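Local coordinates for conserved membrane protein (Chlamydia abortus, PDB 6GZU) that combines deubiquitinating and acetyltransferase activities in its CE-clan catalytic part and, as a secreted bacterial effector, induces Golgi fragmentation, at residues L59-S64 / D71-T76; S50-V55 / N167-R172; V140-R145 / N175-A180; S35-P40 / F98-Y103. All blocks are in the same frame, centred on the assembly; numbering follows the deposited sequence.

Contact 1: L59-S64 / D71-T76; sequences LHLYDS and DHPDST. With ZN (zinc ion), chain C.
Leu61 and Pro73 bring their CA atoms to 4.8 Å of each other at a point where helix 51-58 has just ended. His60, with positive phi (56°), is the C-prime residue of the Schellman motif that closes that helix, and this turn directs its carbonyl toward segment 71-76. Asp74 N donates to His60 O at 2.9 Å (N-H...O 154°), and Pro73 CA adds a CA-H...O contact to the same oxygen at 3.2 Å. The CB of His60 lies 3.5 Å from Asp74 O, while His60 NE2 binds the zinc ion at 2.0 Å. Leu61 reaches across with one branch, CD2, which sits 3.4 Å from His72 C and 3.9 Å from Pro73 CD. Beyond Pro73, an Asx turn shapes the chain: Asp74 OD1 accepts from Thr76 N and Thr76 OG1, both on the same face of the carboxylate. Cys78, His80 and Cys95 complete the metal site. In such a two-His, two-Cys site, cysteine thiolates would offset the dication, and zinc would probably polarise the His60 imidazole; the bond to His60 O ties the ligand's own backbone to the run leading into Cys78.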
loop_
_atom_site.group_PDB
_atom_site.type_symbol
_atom_site.label_atom_id
_atom_site.label_comp_id
_atom_site.label_asym_id
_atom_site.label_seq_id
_atom_site.Cartn_x
_atom_site.Cartn_y
_atom_site.Cartn_z
ATOM N N LEU A 59 -8.275 9.496 3.157
ATOM C CA LEU A 59 -8.520 10.751 2.432
ATOM C C LEU A 59 -9.649 11.559 3.049
ATOM O O LEU A 59 -10.117 12.548 2.448
ATOM C CB LEU A 59 -8.873 10.441 0.966
ATOM C CG LEU A 59 -7.667 9.798 0.256
ATOM C CD1 LEU A 59 -8.124 9.237 -1.126
ATOM C CD2 LEU A 59 -6.631 10.856 0.110
ATOM N N HIS A 60 -10.084 11.173 4.248
ATOM C CA HIS A 60 -11.196 11.855 4.958
ATOM C C HIS A 60 -12.494 11.924 4.180
ATOM O O HIS A 60 -13.242 12.916 4.286
ATOM C CB HIS A 60 -10.736 13.235 5.445
ATOM C CG HIS A 60 -9.402 13.181 6.134
ATOM N ND1 HIS A 60 -8.215 13.498 5.502
ATOM C CD2 HIS A 60 -9.058 12.759 7.369
ATOM C CE1 HIS A 60 -7.204 13.351 6.347
ATOM N NE2 HIS A 60 -7.688 12.906 7.491
ATOM N N LEU A 61 -12.749 10.871 3.407
ATOM C CA LEU A 61 -13.944 10.727 2.616
ATOM C C LEU A 61 -14.915 9.719 3.192
ATOM O O LEU A 61 -15.858 9.315 2.514
ATOM C CB LEU A 61 -13.568 10.316 1.201
ATOM C CG LEU A 61 -12.859 11.433 0.422
ATOM C CD1 LEU A 61 -12.255 10.864 -0.833
ATOM C CD2 LEU A 61 -13.809 12.535 0.095
ATOM N N TYR A 62 -14.773 9.350 4.455
ATOM C CA TYR A 62 -15.703 8.371 5.003
ATOM C C TYR A 62 -16.285 8.831 6.334
ATOM O O TYR A 62 -15.546 9.196 7.234
ATOM C CB TYR A 62 -15.025 6.998 5.145
ATOM C CG TYR A 62 -16.053 5.978 5.510
ATOM C CD1 TYR A 62 -16.999 5.567 4.571
ATOM C CD2 TYR A 62 -16.154 5.499 6.813
ATOM C CE1 TYR A 62 -17.990 4.673 4.901
ATOM C CE2 TYR A 62 -17.146 4.609 7.158
ATOM C CZ TYR A 62 -18.065 4.203 6.196
ATOM O OH TYR A 62 -19.059 3.306 6.515
ATOM N N ASP A 63 -17.610 8.828 6.465
ATOM C CA ASP A 63 -18.248 9.295 7.700
ATOM C C ASP A 63 -18.712 8.079 8.485
ATOM O O ASP A 63 -19.735 7.490 8.154
ATOM C CB ASP A 63 -19.441 10.215 7.368
ATOM C CG ASP A 63 -20.214 10.677 8.611
ATOM O OD1 ASP A 63 -20.873 9.826 9.240
ATOM O OD2 ASP A 63 -20.196 11.889 8.943
ATOM N N SER A 64 -17.967 7.689 9.512
ATOM C CA SER A 64 -18.322 6.488 10.263
ATOM C C SER A 64 -19.648 6.615 11.027
ATOM O O SER A 64 -20.186 5.621 11.505
ATOM C CB SER A 64 -17.220 6.135 11.246
ATOM O OG SER A 64 -17.350 6.929 12.415
ATOM N N ASP A 71 -18.722 13.172 -0.437
ATOM C CA ASP A 71 -18.467 13.777 -1.747
ATOM C C ASP A 71 -17.257 14.692 -1.728
ATOM O O ASP A 71 -16.747 15.100 -2.765
ATOM C CB ASP A 71 -19.679 14.618 -2.143
ATOM C CG ASP A 71 -20.980 13.843 -2.036
ATOM O OD1 ASP A 71 -21.061 12.729 -2.622
ATOM O OD2 ASP A 71 -21.907 14.334 -1.351
ATOM N N HIS A 72 -16.800 15.029 -0.532
ATOM C CA HIS A 72 -15.654 15.903 -0.405
ATOM C C HIS A 72 -15.071 15.622 0.949
ATOM O O HIS A 72 -15.786 15.147 1.839
ATOM C CB HIS A 72 -16.034 17.405 -0.617
ATOM C CG HIS A 72 -16.873 18.014 0.468
ATOM N ND1 HIS A 72 -16.348 18.444 1.668
ATOM C CD2 HIS A 72 -18.193 18.317 0.508
ATOM C CE1 HIS A 72 -17.311 18.969 2.410
ATOM N NE2 HIS A 72 -18.442 18.909 1.727
ATOM N N PRO A 73 -13.761 15.845 1.098
ATOM C CA PRO A 73 -13.108 15.478 2.345
ATOM C C PRO A 73 -13.660 16.318 3.457
ATOM O O PRO A 73 -14.085 17.457 3.252
ATOM C CB PRO A 73 -11.649 15.825 2.085
ATOM C CG PRO A 73 -11.522 15.680 0.620
ATOM C CD PRO A 73 -12.777 16.283 0.097
ATOM N N ASP A 74 -13.658 15.732 4.640
ATOM C CA ASP A 74 -14.162 16.371 5.845
ATOM C C ASP A 74 -13.132 16.084 6.924
ATOM O O ASP A 74 -13.046 14.965 7.435
ATOM C CB ASP A 74 -15.520 15.775 6.205
ATOM C CG ASP A 74 -16.072 16.322 7.494
ATOM O OD1 ASP A 74 -15.434 17.224 8.099
ATOM O OD2 ASP A 74 -17.171 15.867 7.902
ATOM N N SER A 75 -12.335 17.093 7.256
ATOM C CA SER A 75 -11.186 16.882 8.132
ATOM C C SER A 75 -11.593 16.556 9.564
ATOM O O SER A 75 -10.789 16.061 10.343
ATOM C CB SER A 75 -10.292 18.109 8.116
ATOM O OG SER A 75 -11.022 19.233 8.546
ATOM N N THR A 76 -12.847 16.832 9.906
ATOM C CA THR A 76 -13.406 16.426 11.191
ATOM C C THR A 76 -13.601 14.899 11.282
ATOM O O THR A 76 -13.828 14.370 12.370
ATOM C CB THR A 76 -14.720 17.180 11.487
ATOM O OG1 THR A 76 -15.799 16.637 10.711
ATOM C CG2 THR A 76 -14.542 18.624 11.126
HETATM ZN ZN ZN C . -6.400 12.693 8.975
#

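Contact 2: S50-V55 / N167-R172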
loop_
_atom_site.group_PDB
_atom_site.type_symbol
_atom_site.label_atom_id
_atom_site.label_comp_id
_atom_site.label_asym_id
_atom_site.label_seq_id
_atom_site.Cartn_x
_atom_site.Cartn_y
_atom_site.Cartn_z
ATOM N N SER A 50 -11.004 -4.821 2.523
ATOM C CA SER A 50 -10.913 -3.653 3.404
ATOM C C SER A 50 -10.184 -2.486 2.780
ATOM O O SER A 50 -10.246 -1.358 3.311
ATOM C CB SER A 50 -10.261 -4.018 4.725
ATOM O OG SER A 50 -8.889 -4.278 4.501
ATOM N N ILE A 51 -9.543 -2.682 1.629
ATOM C CA ILE A 51 -8.693 -1.619 1.059
ATOM C C ILE A 51 -9.505 -0.364 0.664
ATOM O O ILE A 51 -9.046 0.730 0.915
ATOM C CB ILE A 51 -7.822 -2.170 -0.131
ATOM C CG1 ILE A 51 -6.926 -1.101 -0.734
ATOM C CG2 ILE A 51 -8.701 -2.770 -1.229
ATOM C CD1 ILE A 51 -5.886 -0.492 0.214
ATOM N N GLU A 52 -10.710 -0.506 0.108
ATOM C CA GLU A 52 -11.426 0.693 -0.314
ATOM C C GLU A 52 -11.763 1.559 0.917
ATOM O O GLU A 52 -11.592 2.797 0.896
ATOM C CB GLU A 52 -12.688 0.348 -1.097
ATOM C CG GLU A 52 -13.534 1.587 -1.402
ATOM C CD GLU A 52 -14.761 1.233 -2.171
ATOM O OE1 GLU A 52 -15.345 0.129 -1.984
ATOM O OE2 GLU A 52 -15.185 2.060 -2.991
ATOM N N ARG A 53 -12.288 0.920 1.968
ATOM C CA ARG A 53 -12.637 1.663 3.204
ATOM C C ARG A 53 -11.391 2.338 3.783
ATOM O O ARG A 53 -11.453 3.501 4.233
ATOM C CB ARG A 53 -13.319 0.731 4.224
ATOM C CG ARG A 53 -13.703 1.341 5.560
ATOM C CD ARG A 53 -14.805 2.345 5.443
ATOM N NE ARG A 53 -16.035 1.756 4.902
ATOM C CZ ARG A 53 -17.004 1.188 5.628
ATOM N NH1 ARG A 53 -16.906 1.101 6.962
ATOM N NH2 ARG A 53 -18.082 0.699 5.007
ATOM N N ALA A 54 -10.239 1.667 3.752
ATOM C CA ALA A 54 -9.013 2.258 4.275
ATOM C C ALA A 54 -8.593 3.503 3.501
ATOM O O ALA A 54 -8.250 4.568 4.085
ATOM C CB ALA A 54 -7.869 1.222 4.309
ATOM N N VAL A 55 -8.634 3.412 2.180
ATOM C CA VAL A 55 -8.310 4.553 1.338
ATOM C C VAL A 55 -9.266 5.710 1.582
ATOM O O VAL A 55 -8.825 6.870 1.740
ATOM C CB VAL A 55 -8.370 4.117 -0.155
ATOM C CG1 VAL A 55 -8.298 5.341 -1.067
ATOM C CG2 VAL A 55 -7.243 3.123 -0.487
ATOM N N ASN A 167 -11.429 -0.774 -8.895
ATOM C CA ASN A 167 -12.261 0.052 -9.775
ATOM C C ASN A 167 -13.221 0.880 -8.979
ATOM O O ASN A 167 -13.566 2.003 -9.399
ATOM C CB ASN A 167 -12.941 -0.821 -10.845
ATOM C CG ASN A 167 -11.963 -1.286 -11.851
ATOM O OD1 ASN A 167 -11.402 -2.433 -11.757
ATOM N ND2 ASN A 167 -11.668 -0.430 -12.795
ATOM N N SER A 168 -13.635 0.385 -7.811
ATOM C CA SER A 168 -14.508 1.191 -6.988
ATOM C C SER A 168 -13.708 2.368 -6.395
ATOM O O SER A 168 -14.188 3.520 -6.385
ATOM C CB SER A 168 -15.136 0.322 -5.919
ATOM O OG SER A 168 -16.155 1.008 -5.255
ATOM N N ILE A 169 -12.489 2.132 -5.924
ATOM C CA ILE A 169 -11.643 3.231 -5.483
ATOM C C ILE A 169 -11.464 4.212 -6.631
ATOM O O ILE A 169 -11.578 5.436 -6.433
ATOM C CB ILE A 169 -10.260 2.677 -5.038
ATOM C CG1 ILE A 169 -10.434 1.868 -3.749
ATOM C CG2 ILE A 169 -9.233 3.824 -4.867
ATOM C CD1 ILE A 169 -9.199 0.970 -3.437
ATOM N N ALA A 170 -11.121 3.719 -7.827
ATOM C CA ALA A 170 -10.834 4.647 -8.942
ATOM C C ALA A 170 -12.040 5.508 -9.239
ATOM O O ALA A 170 -11.900 6.725 -9.536
ATOM C CB ALA A 170 -10.461 3.865 -10.181
ATOM N N THR A 171 -13.241 4.902 -9.227
ATOM C CA THR A 171 -14.472 5.619 -9.550
ATOM C C THR A 171 -14.786 6.645 -8.468
ATOM O O THR A 171 -15.107 7.811 -8.771
ATOM C CB THR A 171 -15.601 4.630 -9.705
ATOM O OG1 THR A 171 -15.300 3.816 -10.851
ATOM C CG2 THR A 171 -16.968 5.375 -9.956
ATOM N N ARG A 172 -14.723 6.244 -7.193
ATOM C CA ARG A 172 -15.025 7.184 -6.119
ATOM C C ARG A 172 -14.058 8.353 -6.027
ATOM O O ARG A 172 -14.487 9.498 -5.766
ATOM C CB ARG A 172 -15.118 6.480 -4.766
ATOM C CG ARG A 172 -16.264 5.420 -4.734
ATOM C CD ARG A 172 -16.472 5.016 -3.270
ATOM N NE ARG A 172 -17.316 3.840 -3.141
ATOM C CZ ARG A 172 -18.625 3.909 -3.201
ATOM N NH1 ARG A 172 -19.186 5.102 -3.351
ATOM N NH2 ARG A 172 -19.385 2.830 -3.056
HETATM O O HOH W 1 -18.061 0.080 -2.405
#
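The guanidinium of Arg172 meets Glu52 at its edge. Glu52 OE2 lies almost in the guanidinium plane, 2.8 Å from Arg172 NE in a salt-bridging hydrogen bond, and a water occupies the same rim, accepting from Arg172 NH2 while it donates to Glu52 OE1. The carboxylate is turned 39° against the guanidinium, and Arg172 NE approaches OE2 from above its plane. From the opposite face, on the syn side, Ser168 OG gives Glu52 OE2 a second bond of 2.7 Å, though Ser168 is modelled in two conformers and this bond is therefore less certain. Glu52 arrives with CG anti to its backbone N (chi1 173°). Its aliphatic part runs past Ile169 in the opposite sense, Glu52 CB lying 3.8 Å from Ile169 CG1. Further in, Ile169 CD1 abuts helix 51-58, 4.1 Å from both Ile51 CG1 and Val55 CG2. The short helical axes approach to 9.8 Å at 28°, so a polar clamp sits beside an apolar seam. Ile51 and Val55 also touch Tyr103, and Ile169 touches Val147; two nearly parallel helices packed together over a central sheet are typical of a layered alpha/beta core, here one consistent with the Ulp1 protease family.

Contact 3: V140-R145 / N175-A180; sequences VNLDRR and NVYPDA
Arg145 stretches toward Tyr177, Pro178 and Asp179. From CB the chain runs extended to CD, which lies 3.6 Å from Pro178 O, and then bends at chi3 (82°) to place NE. Both NE and NH2 donate to Tyr177 O, each at 2.8 Å, a side-on grip by two nitrogens on one atom. The oxygen lies close to the guanidinium plane; seen from the carbonyl, NH2 is in its plane while NE stands above it. CZ carries the flat group under the next peptide, with Asp179 N 3.2 Å above the guanidinium plane, and NH1 ends 3.6 Å from Asp179 CB. NH2 has a second acceptor, Ser185 O, and Ser185 OG in turn bonds Asp179 OD2. Beside this polar half, Leu142 CD2 stands over the face of the Tyr177 ring in a CH-pi contact, 3.8 Å from the centroid and 15° off the normal, and Leu142 CD1 reaches Tyr177 OH at 3.8 Å. Within the turn, Arg144 N bonds Asn141 OD1 in an Asx motif. The arrangement fastens the turn of a beta hairpin, strands 134-141 and 146-150, to the loop that completes a beta-alpha-beta crossover through helix 159-174 to strand 188-191.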
loop_
_atom_site.group_PDB
_atom_site.type_symbol
_atom_site.label_atom_id
_atom_site.label_comp_id
_atom_site.label_asym_id
_atom_site.label_seq_id
_atom_site.Cartn_x
_atom_site.Cartn_y
_atom_site.Cartn_z
ATOM N N VAL A 140 -2.348 4.743 -4.467
ATOM C CA VAL A 140 -3.225 5.805 -4.965
ATOM C C VAL A 140 -2.338 7.014 -5.169
ATOM O O VAL A 140 -1.678 7.488 -4.228
ATOM C CB VAL A 140 -4.371 6.101 -3.976
ATOM C CG1 VAL A 140 -5.145 7.360 -4.403
ATOM C CG2 VAL A 140 -5.288 4.880 -3.885
ATOM N N ASN A 141 -2.300 7.514 -6.405
ATOM C CA ASN A 141 -1.497 8.690 -6.741
ATOM C C ASN A 141 -2.459 9.789 -7.149
ATOM O O ASN A 141 -3.091 9.722 -8.225
ATOM C CB ASN A 141 -0.473 8.372 -7.847
ATOM C CG ASN A 141 0.479 9.504 -8.129
ATOM O OD1 ASN A 141 0.092 10.678 -8.127
ATOM N ND2 ASN A 141 1.735 9.175 -8.407
ATOM N N LEU A 142 -2.634 10.780 -6.278
ATOM C CA LEU A 142 -3.624 11.816 -6.555
ATOM C C LEU A 142 -3.189 12.740 -7.702
ATOM O O LEU A 142 -4.039 13.290 -8.436
ATOM C CB LEU A 142 -3.885 12.665 -5.284
ATOM C CG LEU A 142 -4.420 11.936 -4.025
ATOM C CD1 LEU A 142 -4.548 12.922 -2.877
ATOM C CD2 LEU A 142 -5.782 11.280 -4.321
ATOM N N ASP A 143 -1.879 12.937 -7.854
ATOM C CA ASP A 143 -1.370 13.844 -8.884
ATOM C C ASP A 143 -1.573 13.247 -10.268
ATOM O O ASP A 143 -1.939 13.955 -11.214
ATOM C CB ASP A 143 0.126 14.148 -8.663
ATOM C CG ASP A 143 0.370 15.144 -7.540
ATOM O OD1 ASP A 143 -0.367 16.166 -7.426
ATOM O OD2 ASP A 143 1.322 14.915 -6.774
ATOM N N ARG A 144 -1.393 11.931 -10.367
ATOM C CA ARG A 144 -1.487 11.240 -11.656
ATOM C C ARG A 144 -2.872 10.646 -11.901
ATOM O O ARG A 144 -3.147 10.139 -13.007
ATOM C CB ARG A 144 -0.396 10.153 -11.787
ATOM C CG ARG A 144 0.984 10.764 -12.014
ATOM C CD ARG A 144 2.075 9.755 -11.876
ATOM N NE ARG A 144 2.016 8.727 -12.904
ATOM C CZ ARG A 144 2.676 8.763 -14.067
ATOM N NH1 ARG A 144 3.409 9.812 -14.405
ATOM N NH2 ARG A 144 2.599 7.733 -14.896
ATOM N N ARG A 145 -3.753 10.755 -10.905
ATOM C CA ARG A 145 -5.137 10.208 -10.976
ATOM C C ARG A 145 -5.072 8.740 -11.395
ATOM O O ARG A 145 -5.705 8.299 -12.401
ATOM C CB ARG A 145 -6.046 11.009 -11.902
ATOM C CG ARG A 145 -6.150 12.444 -11.455
ATOM C CD ARG A 145 -7.190 13.186 -12.345
ATOM N NE ARG A 145 -8.563 12.976 -11.940
ATOM C CZ ARG A 145 -9.438 12.217 -12.580
ATOM N NH1 ARG A 145 -9.062 11.427 -13.592
ATOM N NH2 ARG A 145 -10.706 12.189 -12.147
ATOM N N ASN A 175 -14.501 11.151 -8.619
ATOM C CA ASN A 175 -15.605 12.081 -8.359
ATOM C C ASN A 175 -15.147 13.232 -7.444
ATOM O O ASN A 175 -15.857 14.244 -7.295
ATOM C CB ASN A 175 -16.759 11.350 -7.672
ATOM C CG ASN A 175 -17.463 10.344 -8.570
ATOM O OD1 ASN A 175 -17.498 10.486 -9.795
ATOM N ND2 ASN A 175 -18.056 9.324 -7.951
ATOM N N VAL A 176 -14.014 13.056 -6.786
ATOM C CA VAL A 176 -13.515 14.049 -5.818
ATOM C C VAL A 176 -12.360 14.861 -6.376
ATOM O O VAL A 176 -12.258 16.063 -6.110
ATOM C CB VAL A 176 -13.078 13.338 -4.487
ATOM C CG1 VAL A 176 -12.386 14.338 -3.494
ATOM C CG2 VAL A 176 -14.305 12.666 -3.840
ATOM N N TYR A 177 -11.460 14.193 -7.107
ATOM C CA TYR A 177 -10.283 14.814 -7.720
ATOM C C TYR A 177 -10.541 14.890 -9.207
ATOM O O TYR A 177 -10.337 13.891 -9.909
ATOM C CB TYR A 177 -9.038 13.986 -7.440
ATOM C CG TYR A 177 -8.770 13.909 -5.952
ATOM C CD1 TYR A 177 -8.015 14.863 -5.312
ATOM C CD2 TYR A 177 -9.342 12.879 -5.177
ATOM C CE1 TYR A 177 -7.803 14.780 -3.966
ATOM C CE2 TYR A 177 -9.148 12.789 -3.839
ATOM C CZ TYR A 177 -8.382 13.760 -3.221
ATOM O OH TYR A 177 -8.112 13.785 -1.872
ATOM N N PRO A 178 -10.991 16.042 -9.700
ATOM C CA PRO A 178 -11.407 16.068 -11.128
ATOM C C PRO A 178 -10.255 15.946 -12.120
ATOM O O PRO A 178 -9.092 16.194 -11.760
ATOM C CB PRO A 178 -12.068 17.465 -11.276
ATOM C CG PRO A 178 -12.409 17.837 -9.896
ATOM C CD PRO A 178 -11.255 17.340 -9.055
ATOM N N ASP A 179 -10.565 15.570 -13.362
ATOM C CA ASP A 179 -9.568 15.564 -14.411
ATOM C C ASP A 179 -9.406 16.943 -15.055
ATOM O O ASP A 179 -10.141 17.923 -14.736
ATOM C CB ASP A 179 -9.842 14.450 -15.444
ATOM C CG ASP A 179 -11.088 14.679 -16.260
ATOM O OD1 ASP A 179 -11.387 15.822 -16.672
ATOM O OD2 ASP A 179 -11.755 13.662 -16.618
ATOM N N ALA A 180 -8.422 17.029 -15.949
ATOM C CA ALA A 180 -8.057 18.304 -16.558
ATOM C C ALA A 180 -9.121 18.849 -17.476
ATOM O O ALA A 180 -9.091 20.045 -17.812
ATOM C CB ALA A 180 -6.730 18.189 -17.308
#

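Contact 4: S35-P40 / F98-Y103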
loop_
_atom_site.group_PDB
_atom_site.type_symbol
_atom_site.label_atom_id
_atom_site.label_comp_id
_atom_site.label_asym_id
_atom_site.label_seq_id
_atom_site.Cartn_x
_atom_site.Cartn_y
_atom_site.Cartn_z
ATOM N N SER A 35 8.500 13.189 1.072
ATOM C CA SER A 35 7.565 13.789 2.012
ATOM C C SER A 35 6.102 13.714 1.562
ATOM O O SER A 35 5.204 13.921 2.375
ATOM C CB SER A 35 7.952 15.228 2.312
ATOM O OG SER A 35 7.863 16.032 1.153
ATOM N N ASP A 36 5.846 13.418 0.286
ATOM C CA ASP A 36 4.497 13.292 -0.266
ATOM C C ASP A 36 3.885 11.924 -0.015
ATOM O O ASP A 36 2.739 11.677 -0.379
ATOM C CB ASP A 36 4.525 13.486 -1.780
ATOM C CG ASP A 36 4.653 14.934 -2.198
ATOM O OD1 ASP A 36 4.338 15.835 -1.385
ATOM O OD2 ASP A 36 5.055 15.162 -3.361
ATOM N N LEU A 37 4.662 10.986 0.539
ATOM C CA LEU A 37 4.160 9.627 0.710
ATOM C C LEU A 37 3.450 9.452 2.033
ATOM O O LEU A 37 4.051 9.684 3.091
ATOM C CB LEU A 37 5.331 8.654 0.685
ATOM C CG LEU A 37 5.010 7.179 0.921
ATOM C CD1 LEU A 37 4.202 6.638 -0.254
ATOM C CD2 LEU A 37 6.294 6.315 1.134
ATOM N N PHE A 38 2.190 9.036 1.972
ATOM C CA PHE A 38 1.424 8.623 3.126
ATOM C C PHE A 38 1.644 7.119 3.380
ATOM O O PHE A 38 1.421 6.266 2.498
ATOM C CB PHE A 38 -0.051 8.869 2.858
ATOM C CG PHE A 38 -0.958 8.402 3.943
ATOM C CD1 PHE A 38 -1.485 7.107 3.925
ATOM C CD2 PHE A 38 -1.359 9.264 4.952
ATOM C CE1 PHE A 38 -2.342 6.679 4.903
ATOM C CE2 PHE A 38 -2.240 8.820 5.959
ATOM C CZ PHE A 38 -2.705 7.538 5.943
ATOM N N VAL A 39 2.039 6.795 4.602
ATOM C CA VAL A 39 2.168 5.405 5.048
ATOM C C VAL A 39 0.949 5.076 5.910
ATOM O O VAL A 39 0.653 5.797 6.864
ATOM C CB VAL A 39 3.419 5.292 5.884
ATOM C CG1 VAL A 39 3.581 3.825 6.437
ATOM C CG2 VAL A 39 4.636 5.740 5.037
ATOM N N PRO A 40 0.202 4.024 5.536
ATOM C CA PRO A 40 -1.018 3.651 6.251
ATOM C C PRO A 40 -0.743 2.923 7.543
ATOM O O PRO A 40 0.398 2.860 8.010
ATOM C CB PRO A 40 -1.754 2.735 5.256
ATOM C CG PRO A 40 -0.621 2.021 4.542
ATOM C CD PRO A 40 0.471 3.128 4.394
ATOM N N PHE A 98 -0.581 14.891 1.810
ATOM C CA PHE A 98 0.119 13.848 1.067
ATOM C C PHE A 98 -0.408 13.706 -0.357
ATOM O O PHE A 98 -1.571 14.089 -0.633
ATOM C CB PHE A 98 -0.027 12.527 1.812
ATOM C CG PHE A 98 0.628 12.533 3.148
ATOM C CD1 PHE A 98 2.001 12.358 3.229
ATOM C CD2 PHE A 98 -0.103 12.697 4.312
ATOM C CE1 PHE A 98 2.645 12.352 4.444
ATOM C CE2 PHE A 98 0.555 12.713 5.552
ATOM C CZ PHE A 98 1.932 12.499 5.598
ATOM N N ARG A 99 0.382 13.070 -1.244
ATOM C CA ARG A 99 -0.036 12.893 -2.640
ATOM C C ARG A 99 -0.052 11.460 -3.125
ATOM O O ARG A 99 -0.781 11.109 -4.064
ATOM C CB ARG A 99 0.904 13.665 -3.561
ATOM C CG ARG A 99 0.955 15.140 -3.249
ATOM C CD ARG A 99 -0.464 15.758 -3.220
ATOM N NE ARG A 99 -1.067 15.853 -4.557
ATOM C CZ ARG A 99 -2.324 16.238 -4.776
ATOM N NH1 ARG A 99 -3.100 16.501 -3.728
ATOM N NH2 ARG A 99 -2.806 16.371 -6.025
ATOM N N ILE A 100 0.745 10.607 -2.496
ATOM C CA ILE A 100 0.875 9.221 -2.899
ATOM C C ILE A 100 0.603 8.375 -1.664
ATOM O O ILE A 100 1.240 8.583 -0.595
ATOM C CB ILE A 100 2.278 8.917 -3.470
ATOM C CG1 ILE A 100 2.554 9.815 -4.679
ATOM C CG2 ILE A 100 2.382 7.402 -3.801
ATOM C CD1 ILE A 100 3.900 9.687 -5.271
ATOM N N TYR A 101 -0.339 7.432 -1.789
ATOM C CA TYR A 101 -0.785 6.610 -0.664
ATOM C C TYR A 101 -0.517 5.165 -1.021
ATOM O O TYR A 101 -1.083 4.657 -1.981
ATOM C CB TYR A 101 -2.292 6.826 -0.431
ATOM C CG TYR A 101 -2.635 8.214 0.081
ATOM C CD1 TYR A 101 -2.456 9.340 -0.718
ATOM C CD2 TYR A 101 -3.206 8.392 1.360
ATOM C CE1 TYR A 101 -2.765 10.625 -0.213
ATOM C CE2 TYR A 101 -3.548 9.653 1.856
ATOM C CZ TYR A 101 -3.308 10.760 1.062
ATOM O OH TYR A 101 -3.601 12.028 1.540
ATOM N N ALA A 102 0.334 4.480 -0.259
ATOM C CA ALA A 102 0.730 3.133 -0.635
ATOM C C ALA A 102 0.364 2.097 0.425
ATOM O O ALA A 102 0.854 2.207 1.567
ATOM C CB ALA A 102 2.215 3.072 -0.964
ATOM N N TYR A 103 -0.433 1.088 0.061
ATOM C CA TYR A 103 -1.016 0.159 1.013
ATOM C C TYR A 103 -0.571 -1.255 0.772
ATOM O O TYR A 103 -0.907 -1.875 -0.249
ATOM C CB TYR A 103 -2.552 0.133 0.814
ATOM C CG TYR A 103 -3.223 1.438 1.154
ATOM C CD1 TYR A 103 -3.262 2.496 0.227
ATOM C CD2 TYR A 103 -3.740 1.642 2.431
ATOM C CE1 TYR A 103 -3.852 3.718 0.585
ATOM C CE2 TYR A 103 -4.310 2.858 2.814
ATOM C CZ TYR A 103 -4.339 3.894 1.904
ATOM O OH TYR A 103 -4.920 5.082 2.302
#
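Leu37 and Phe38 pair in parallel with Ile100 and Tyr101, adding strand 37-38 as an outermost strand to strand 100-107 of the central mixed sheet. Phe38 N donates to Ile100 O at 2.8 Å, nearly along the C=O axis, and a weak bond from Ala102 N to Phe38 O follows. At the start of the pairing one acceptor serves two donors: Asp36 O takes Arg99 N on an in-plane lone pair at 2.9 Å, and also Ile100 N. One face of the sheet carries an aromatic cluster centred on Phe38, whose CG is anti to the backbone N (chi1 176°). Its ring turns an edge toward the face of Phe98 in a T-shaped pair, centroids 5.5 Å apart and planes at 76°. Against Tyr101 the same ring lies nearly parallel (26°) but slid so far that overlap is slight; it is Phe38 CB that stands over the Tyr101 face, 3.8 Å from its centroid. His80, a zinc ligand, also meets the Phe38 ring, so this cluster borders the metal site. On the other face, Leu37 CD1 touches Ile100 CG2 and Ala102 CB, each at 4.1 Å, and helix 204-217 covers this patch through Leu212 and Leu216. Where the pairing ends, Pro40 CB rests against Tyr103 CE2, and Tyr103 OH is held by Asp58. Pro40 has no N-H to offer the next carbonyl, and Ala102 O, buried and without a hydrogen-bond partner, meets Pro40 CD at 3.0 Å instead.

Along the chain, contact 1 is nested inside the loops closed by contacts 2 and 4, which cross each other, and contact 3 opens only after contacts 1 and 4 have closed. Their centres lie 13 to 17 Å apart. Contacts 3 and 4 share the central sheet: Arg99 NH2 salt-bridges Asp143 OD1 at 2.8 Å just beyond the ends of neighbouring strands 100-107 and 134-141. Helix 51-58 joins contact 2 to contact 1, whose turn follows directly, and contact 4 reaches that helix through Tyr103. Leu59 touches both Tyr101 and Tyr177. The zinc-bearing excursion of contact 1 is thus packed onto the sheet-and-helix core, part of which is assigned to the Ulp1 protease family.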